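(S)-ureidoglycine aminohydrolase (Escherichia coli, PDB 1RC6) catalyses the manganese-dependent hydrolysis of (S)-ureidoglycine to (S)-ureidoglycolate and ammonia, the second stereospecific hydrolytic step in the breakdown of allantoin. Local coordinates at residues N91-K99 with L109-M117; V147-I157 with L167-F177. All blocks are in the same frame, centred on the assembly; numbering follows the deposited sequence.

Interaction 1 of 2, residues N91-K99 with L109-M117; sequences NITAKAEGK and LYCPPGSLM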
# COMPACT_ATOMS: atom_id res chain seq x y z
N ASN A 91 -16.80 0.17 -2.13
CA ASN A 91 -17.04 -1.21 -2.51
C ASN A 91 -16.71 -1.41 -3.95
O ASN A 91 -17.17 -0.65 -4.81
CB ASN A 91 -18.51 -1.60 -2.30
CG ASN A 91 -18.83 -1.88 -0.87
OD1 ASN A 91 -18.94 -0.96 -0.06
ND2 ASN A 91 -18.94 -3.17 -0.52
N ILE A 92 -15.93 -2.44 -4.23
CA ILE A 92 -15.52 -2.74 -5.58
C ILE A 92 -15.75 -4.21 -5.89
O ILE A 92 -16.09 -5.01 -5.01
CB ILE A 92 -14.02 -2.44 -5.81
CG1 ILE A 92 -13.17 -3.48 -5.11
CG2 ILE A 92 -13.67 -1.07 -5.26
CD1 ILE A 92 -11.89 -3.78 -5.85
N THR A 93 -15.54 -4.57 -7.14
CA THR A 93 -15.71 -5.94 -7.59
C THR A 93 -14.44 -6.31 -8.32
O THR A 93 -14.17 -5.81 -9.42
CB THR A 93 -16.92 -6.07 -8.53
OG1 THR A 93 -18.11 -5.75 -7.81
CG2 THR A 93 -17.03 -7.48 -9.08
N ALA A 94 -13.65 -7.17 -7.71
CA ALA A 94 -12.40 -7.59 -8.32
C ALA A 94 -12.57 -8.94 -8.97
O ALA A 94 -13.45 -9.72 -8.59
CB ALA A 94 -11.31 -7.65 -7.27
N LYS A 95 -11.71 -9.22 -9.94
CA LYS A 95 -11.75 -10.49 -10.63
C LYS A 95 -10.36 -10.98 -10.97
O LYS A 95 -9.52 -10.22 -11.45
CB LYS A 95 -12.60 -10.38 -11.90
CG LYS A 95 -14.08 -10.13 -11.63
CD LYS A 95 -14.91 -10.19 -12.90
CE LYS A 95 -16.40 -10.19 -12.58
NZ LYS A 95 -17.23 -10.49 -13.77
N ALA A 96 -10.12 -12.26 -10.70
CA ALA A 96 -8.83 -12.89 -10.98
C ALA A 96 -8.98 -14.41 -10.90
O ALA A 96 -9.82 -14.93 -10.16
CB ALA A 96 -7.77 -12.42 -9.99
N GLU A 97 -8.14 -15.11 -11.66
CA GLU A 97 -8.14 -16.56 -11.69
C GLU A 97 -9.57 -17.12 -11.77
O GLU A 97 -9.95 -18.04 -11.03
CB GLU A 97 -7.41 -17.12 -10.47
CG GLU A 97 -5.98 -16.60 -10.35
CD GLU A 97 -5.12 -17.40 -9.40
OE1 GLU A 97 -5.62 -17.78 -8.32
OE2 GLU A 97 -3.95 -17.64 -9.71
N GLY A 98 -10.37 -16.54 -12.66
CA GLY A 98 -11.73 -16.98 -12.86
C GLY A 98 -12.71 -16.75 -11.73
O GLY A 98 -13.88 -17.06 -11.89
N LYS A 99 -12.27 -16.21 -10.60
CA LYS A 99 -13.20 -15.98 -9.50
C LYS A 99 -13.61 -14.52 -9.44
O LYS A 99 -13.11 -13.69 -10.20
CB LYS A 99 -12.58 -16.39 -8.17
CG LYS A 99 -11.94 -17.77 -8.19
CD LYS A 99 -11.23 -18.03 -6.88
CE LYS A 99 -10.20 -19.13 -7.01
NZ LYS A 99 -9.40 -19.25 -5.75
N LEU A 109 -6.99 -8.18 -2.04
CA LEU A 109 -6.78 -9.24 -3.01
C LEU A 109 -5.34 -9.30 -3.51
O LEU A 109 -4.82 -8.33 -4.06
CB LEU A 109 -7.70 -9.06 -4.22
CG LEU A 109 -7.36 -10.00 -5.38
CD1 LEU A 109 -7.56 -11.44 -4.95
CD2 LEU A 109 -8.23 -9.68 -6.57
N TYR A 110 -4.71 -10.45 -3.32
CA TYR A 110 -3.35 -10.68 -3.79
C TYR A 110 -3.39 -11.64 -4.97
O TYR A 110 -4.14 -12.61 -4.97
CB TYR A 110 -2.46 -11.29 -2.69
CG TYR A 110 -1.15 -11.83 -3.23
CD1 TYR A 110 -1.09 -13.08 -3.82
CD2 TYR A 110 -0.00 -11.03 -3.27
CE1 TYR A 110 0.07 -13.53 -4.45
CE2 TYR A 110 1.16 -11.47 -3.90
CZ TYR A 110 1.19 -12.72 -4.49
OH TYR A 110 2.31 -13.15 -5.15
N CYS A 111 -2.59 -11.37 -5.99
CA CYS A 111 -2.52 -12.23 -7.16
C CYS A 111 -1.09 -12.67 -7.44
O CYS A 111 -0.19 -11.83 -7.57
CB CYS A 111 -3.06 -11.52 -8.40
SG CYS A 111 -4.84 -11.26 -8.43
N PRO A 112 -0.86 -13.99 -7.54
CA PRO A 112 0.49 -14.47 -7.83
C PRO A 112 0.84 -14.01 -9.23
O PRO A 112 -0.01 -13.52 -9.96
CB PRO A 112 0.35 -15.98 -7.74
CG PRO A 112 -1.07 -16.20 -8.21
CD PRO A 112 -1.80 -15.12 -7.45
N PRO A 113 2.10 -14.18 -9.64
CA PRO A 113 2.58 -13.78 -10.97
C PRO A 113 1.72 -14.36 -12.08
O PRO A 113 1.32 -15.51 -12.02
CB PRO A 113 3.98 -14.35 -11.01
CG PRO A 113 4.39 -14.34 -9.59
CD PRO A 113 3.18 -14.83 -8.87
N GLY A 114 1.44 -13.54 -13.08
CA GLY A 114 0.66 -14.00 -14.22
C GLY A 114 -0.84 -13.83 -14.13
O GLY A 114 -1.49 -13.52 -15.14
N SER A 115 -1.42 -14.04 -12.95
CA SER A 115 -2.85 -13.90 -12.79
C SER A 115 -3.34 -12.47 -12.83
O SER A 115 -3.51 -11.84 -11.79
CB SER A 115 -3.32 -14.57 -11.50
OG SER A 115 -3.10 -15.96 -11.55
N LEU A 116 -3.57 -11.95 -14.03
CA LEU A 116 -4.09 -10.61 -14.21
C LEU A 116 -5.28 -10.37 -13.30
O LEU A 116 -6.07 -11.28 -13.02
CB LEU A 116 -4.52 -10.41 -15.65
CG LEU A 116 -3.48 -9.79 -16.58
CD1 LEU A 116 -2.09 -10.32 -16.25
CD2 LEU A 116 -3.88 -10.07 -18.02
N MET A 117 -5.42 -9.13 -12.86
CA MET A 117 -6.50 -8.74 -11.96
C MET A 117 -7.32 -7.64 -12.63
O MET A 117 -6.78 -6.80 -13.36
CB MET A 117 -5.90 -8.22 -10.66
CG MET A 117 -6.83 -7.37 -9.82
SD MET A 117 -5.94 -6.39 -8.55
CE MET A 117 -5.08 -7.69 -7.60
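Ala94 and Ala96 turn their methyl groups toward Leu109 and Cys111, joining two sheets of the N-terminal cupin beta-barrel in a worked example of two sheets of one barrel meeting, at this point, through small side chains. Strand 91-96 belongs to a three-stranded sheet and strand 107-111 to the six-stranded one; their short axes come within 9.0 Å and run 20° apart. Leu109 CD2 makes the first link, 3.8 Å from Ala94 CB. With its CG anti to the backbone N, Leu109 carries this methyl across to the alanine. One step further, Ala96 CB meets Cys111 SG at 3.5 Å and also lies beside the carbonyl oxygen of Leu116. Cys111 and Met117 both touch Thr83 of strand 81-89, so the 109-117 side is backed by the six-stranded sheet.

The backbone takes part where the chain returns: Met117 CA approaches Lys95 O at 3.4 Å in a CA-H...O contact. Lys95 also pairs through its backbone with Thr118, continuing the link between strands 91-96 and 118-121.

Beyond Ala96 the contact turns polar. A type I' turn from Ala96 to Lys99 presents Glu97, while a type II turn from Pro112 to Ser115 presents the serine. The glutamate chain, extended beyond CG, carries its carboxylate from one turn to the other. Ser115 OG stands beside its own backbone N, opposite the carbonyl carbon (chi1 -65°), a torsion that points it at the Glu97 carboxylate. The Pro112 ring brings CG to 3.6 Å from Glu97 OE2. That same oxygen accepts the hydrogen bond from Ser115 OG at 2.6 Å, on its anti side and 20° out of the carboxylate plane.

Interaction 2 of 2, residues V147-I157 with L167-F177; sequences VSGNASELERI and LLDFLPKELGF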
# COMPACT_ATOMS: atom_id res chain seq x y z
N VAL A 147 -4.78 -14.84 -2.80
CA VAL A 147 -5.27 -14.70 -1.44
C VAL A 147 -6.21 -13.51 -1.43
O VAL A 147 -5.94 -12.49 -2.06
CB VAL A 147 -4.13 -14.43 -0.44
CG1 VAL A 147 -4.70 -14.28 0.96
CG2 VAL A 147 -3.14 -15.56 -0.49
N SER A 148 -7.34 -13.64 -0.74
CA SER A 148 -8.30 -12.56 -0.67
C SER A 148 -9.09 -12.61 0.63
O SER A 148 -9.27 -13.68 1.21
CB SER A 148 -9.24 -12.65 -1.87
OG SER A 148 -10.15 -11.55 -1.88
N GLY A 149 -9.55 -11.47 1.11
CA GLY A 149 -10.31 -11.44 2.35
C GLY A 149 -10.53 -10.01 2.81
O GLY A 149 -10.46 -9.06 2.01
N ASN A 150 -10.81 -9.83 4.09
CA ASN A 150 -11.01 -8.50 4.62
C ASN A 150 -10.13 -8.36 5.84
O ASN A 150 -9.87 -9.34 6.53
CB ASN A 150 -12.47 -8.26 5.00
CG ASN A 150 -12.80 -6.78 5.16
OD1 ASN A 150 -12.34 -6.12 6.11
ND2 ASN A 150 -13.59 -6.24 4.22
N ALA A 151 -9.65 -7.15 6.10
CA ALA A 151 -8.79 -6.93 7.25
C ALA A 151 -9.52 -7.37 8.50
O ALA A 151 -8.95 -8.02 9.38
CB ALA A 151 -8.42 -5.46 7.35
N SER A 152 -10.80 -7.03 8.56
CA SER A 152 -11.64 -7.40 9.69
C SER A 152 -11.39 -8.85 10.13
O SER A 152 -11.15 -9.11 11.31
CB SER A 152 -13.11 -7.20 9.33
OG SER A 152 -13.48 -7.96 8.19
N GLU A 153 -11.43 -9.78 9.18
CA GLU A 153 -11.23 -11.20 9.47
C GLU A 153 -9.78 -11.62 9.66
O GLU A 153 -9.47 -12.81 9.66
CB GLU A 153 -11.88 -12.05 8.36
CG GLU A 153 -11.69 -11.49 6.95
CD GLU A 153 -11.91 -12.51 5.84
OE1 GLU A 153 -11.09 -13.45 5.72
OE2 GLU A 153 -12.89 -12.36 5.07
N LEU A 154 -8.87 -10.67 9.84
CA LEU A 154 -7.46 -11.02 10.04
C LEU A 154 -7.11 -11.14 11.50
O LEU A 154 -7.77 -10.53 12.35
CB LEU A 154 -6.55 -9.96 9.41
CG LEU A 154 -6.30 -9.97 7.91
CD1 LEU A 154 -5.33 -8.86 7.56
CD2 LEU A 154 -5.74 -11.31 7.49
N GLU A 155 -6.07 -11.90 11.80
CA GLU A 155 -5.61 -12.06 13.18
C GLU A 155 -5.43 -10.66 13.74
O GLU A 155 -5.45 -9.68 13.00
CB GLU A 155 -4.28 -12.81 13.24
CG GLU A 155 -3.10 -12.05 12.61
CD GLU A 155 -2.92 -12.32 11.12
OE1 GLU A 155 -3.87 -12.09 10.34
OE2 GLU A 155 -1.82 -12.75 10.72
N ARG A 156 -5.21 -10.55 15.05
CA ARG A 156 -5.07 -9.24 15.66
C ARG A 156 -3.78 -9.11 16.47
O ARG A 156 -3.79 -8.55 17.56
CB ARG A 156 -6.28 -8.98 16.55
CG ARG A 156 -6.51 -7.54 17.00
CD ARG A 156 -6.96 -6.63 15.87
NE ARG A 156 -7.75 -7.32 14.85
CZ ARG A 156 -8.29 -6.71 13.80
NH1 ARG A 156 -8.13 -5.41 13.63
NH2 ARG A 156 -8.97 -7.42 12.90
N ILE A 157 -2.67 -9.59 15.93
CA ILE A 157 -1.39 -9.50 16.63
C ILE A 157 -1.26 -8.13 17.28
O ILE A 157 -0.24 -7.81 17.89
CB ILE A 157 -0.21 -9.71 15.66
CG1 ILE A 157 -0.43 -10.98 14.83
CG2 ILE A 157 1.09 -9.82 16.44
CD1 ILE A 157 0.64 -11.22 13.76
N LEU A 167 -0.79 -5.41 15.05
CA LEU A 167 -0.13 -5.69 13.79
C LEU A 167 -1.01 -6.64 13.00
O LEU A 167 -1.63 -7.53 13.58
CB LEU A 167 1.22 -6.36 14.01
CG LEU A 167 1.84 -6.79 12.68
CD1 LEU A 167 2.05 -5.56 11.80
CD2 LEU A 167 3.16 -7.51 12.90
N LEU A 168 -1.09 -6.43 11.69
CA LEU A 168 -1.85 -7.33 10.84
C LEU A 168 -0.94 -7.85 9.73
O LEU A 168 -0.16 -7.09 9.15
CB LEU A 168 -3.05 -6.63 10.22
CG LEU A 168 -4.02 -5.94 11.17
CD1 LEU A 168 -5.34 -5.68 10.43
CD2 LEU A 168 -4.28 -6.83 12.39
N ASP A 169 -1.03 -9.15 9.46
CA ASP A 169 -0.26 -9.76 8.39
C ASP A 169 -1.27 -10.19 7.34
O ASP A 169 -2.14 -11.03 7.60
CB ASP A 169 0.54 -10.95 8.90
CG ASP A 169 1.55 -10.57 9.95
OD1 ASP A 169 1.77 -9.35 10.14
OD2 ASP A 169 2.14 -11.49 10.57
N PHE A 170 -1.16 -9.62 6.15
CA PHE A 170 -2.08 -9.90 5.06
C PHE A 170 -1.83 -11.16 4.27
O PHE A 170 -2.77 -11.74 3.73
CB PHE A 170 -2.07 -8.73 4.09
CG PHE A 170 -2.98 -7.62 4.48
CD1 PHE A 170 -4.28 -7.58 4.02
CD2 PHE A 170 -2.53 -6.60 5.31
CE1 PHE A 170 -5.13 -6.53 4.38
CE2 PHE A 170 -3.37 -5.55 5.68
CZ PHE A 170 -4.68 -5.52 5.22
N LEU A 171 -0.58 -11.58 4.18
CA LEU A 171 -0.23 -12.73 3.38
C LEU A 171 0.42 -13.86 4.14
O LEU A 171 0.88 -13.69 5.26
CB LEU A 171 0.70 -12.28 2.24
CG LEU A 171 0.11 -11.77 0.92
CD1 LEU A 171 -1.23 -11.08 1.13
CD2 LEU A 171 1.11 -10.83 0.26
N PRO A 172 0.47 -15.06 3.54
CA PRO A 172 1.09 -16.21 4.20
C PRO A 172 2.59 -15.94 4.36
O PRO A 172 3.17 -15.22 3.55
CB PRO A 172 0.81 -17.36 3.23
CG PRO A 172 -0.45 -16.94 2.56
CD PRO A 172 -0.23 -15.47 2.31
N LYS A 173 3.21 -16.52 5.38
CA LYS A 173 4.64 -16.33 5.62
C LYS A 173 5.52 -17.31 4.84
O LYS A 173 6.73 -17.12 4.76
CB LYS A 173 4.94 -16.49 7.11
CG LYS A 173 3.93 -15.80 8.01
CD LYS A 173 4.08 -14.29 8.00
CE LYS A 173 4.99 -13.84 9.12
NZ LYS A 173 4.38 -14.11 10.46
N GLU A 174 4.93 -18.35 4.27
CA GLU A 174 5.67 -19.35 3.51
C GLU A 174 6.58 -18.77 2.42
O GLU A 174 6.24 -17.79 1.76
CB GLU A 174 4.70 -20.36 2.86
CG GLU A 174 4.18 -21.45 3.78
CD GLU A 174 3.48 -20.91 5.02
OE1 GLU A 174 2.49 -20.16 4.88
OE2 GLU A 174 3.92 -21.24 6.14
N LEU A 175 7.72 -19.41 2.23
CA LEU A 175 8.69 -18.98 1.24
C LEU A 175 8.09 -18.83 -0.13
O LEU A 175 8.70 -18.23 -1.02
CB LEU A 175 9.85 -19.96 1.17
CG LEU A 175 10.55 -20.28 2.50
CD1 LEU A 175 11.72 -21.19 2.24
CD2 LEU A 175 11.01 -18.99 3.17
N GLY A 176 6.90 -19.39 -0.32
CA GLY A 176 6.24 -19.29 -1.61
C GLY A 176 6.06 -17.81 -1.88
O GLY A 176 6.13 -17.35 -3.04
N PHE A 177 5.85 -17.07 -0.80
CA PHE A 177 5.67 -15.63 -0.88
C PHE A 177 7.00 -14.90 -0.66
O PHE A 177 7.78 -15.26 0.21
CB PHE A 177 4.64 -15.16 0.15
CG PHE A 177 3.23 -15.55 -0.20
CD1 PHE A 177 2.36 -14.63 -0.76
CD2 PHE A 177 2.79 -16.86 -0.00
CE1 PHE A 177 1.07 -15.00 -1.13
CE2 PHE A 177 1.51 -17.23 -0.36
CZ PHE A 177 0.65 -16.31 -0.92
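Leu154 CD1 sits almost squarely over the Phe170 ring, and this CH-pi contact marks the tightly packed part of an interface that grows looser toward solvent. The methyl lies 3.9 Å from the ring centroid and 8° off the normal. The Leu154 side chain meets that of Phe170 at about a right angle, while the sister methyl, CD2, rests on the carbonyl oxygen of Asp169. Ala151 CB approaches the ring obliquely, near CZ, and also reaches Leu168 CD1. The ring is further enclosed by Tyr108, edge to face, and by Met181 and Ile183 of strand 179-186.

A second apolar patch forms around Val147. Its CG2, held opposite the carbonyl carbon, lies 4.0 Å from Pro172 CD and 3.9 Å from Phe177 CZ. Pro172 CD in turn lies over one face of the Phe177 ring, toward its rim.

The Glu155-Ile157 side is different: exposed and, for Glu155 and Arg156, poorly ordered. Leu168 CD2 lies over one face of the Arg156 guanidinium, and Ile157 CB packs on Leu167 CB at 4.0 Å. Glu155, as modelled, bends at chi2 (-89°) and brings OE2 to 4.2 Å from Asp169 OD2, although the place of its carboxylate is uncertain. If the like charges do lie this close, Lys173 may ease them, since its NZ forms a weak salt bridge with Asp169 OD2 at 3.4 Å. Asp169 is about 8 Å, side chain to side chain, from Lys253, which by similarity binds substrate.

Strand 147-150 edges the six-stranded sheet and strand 166-169 the seven-stranded one. The contact joins these sheets chiefly through the segments that follow the strands, at the junction of two beta-barrel domains in one chain that is characteristic of a bicupin.

Overall arrangement
Interactions 1 and 2 follow one another along the chain, the first closing before the second opens, and their centres lie 16 Å apart. They meet through the six-stranded sheet, where strands 107-111 and 147-150 are antiparallel neighbours: Tyr110 N lies 2.7 Å from Val147 O, a probable hydrogen bond, and Leu109 CD1 packs 3.7 Å from Ser148 CB. From this shared sheet, interaction 1 leads to the three-stranded sheet, whereas interaction 2 leads to the seven-stranded sheet containing strands 179-186 and 247-254. The six-stranded sheet thus ties packing inside the N-terminal cupin to the junction with the C-terminal cupin, to which the predicted manganese ligands belong.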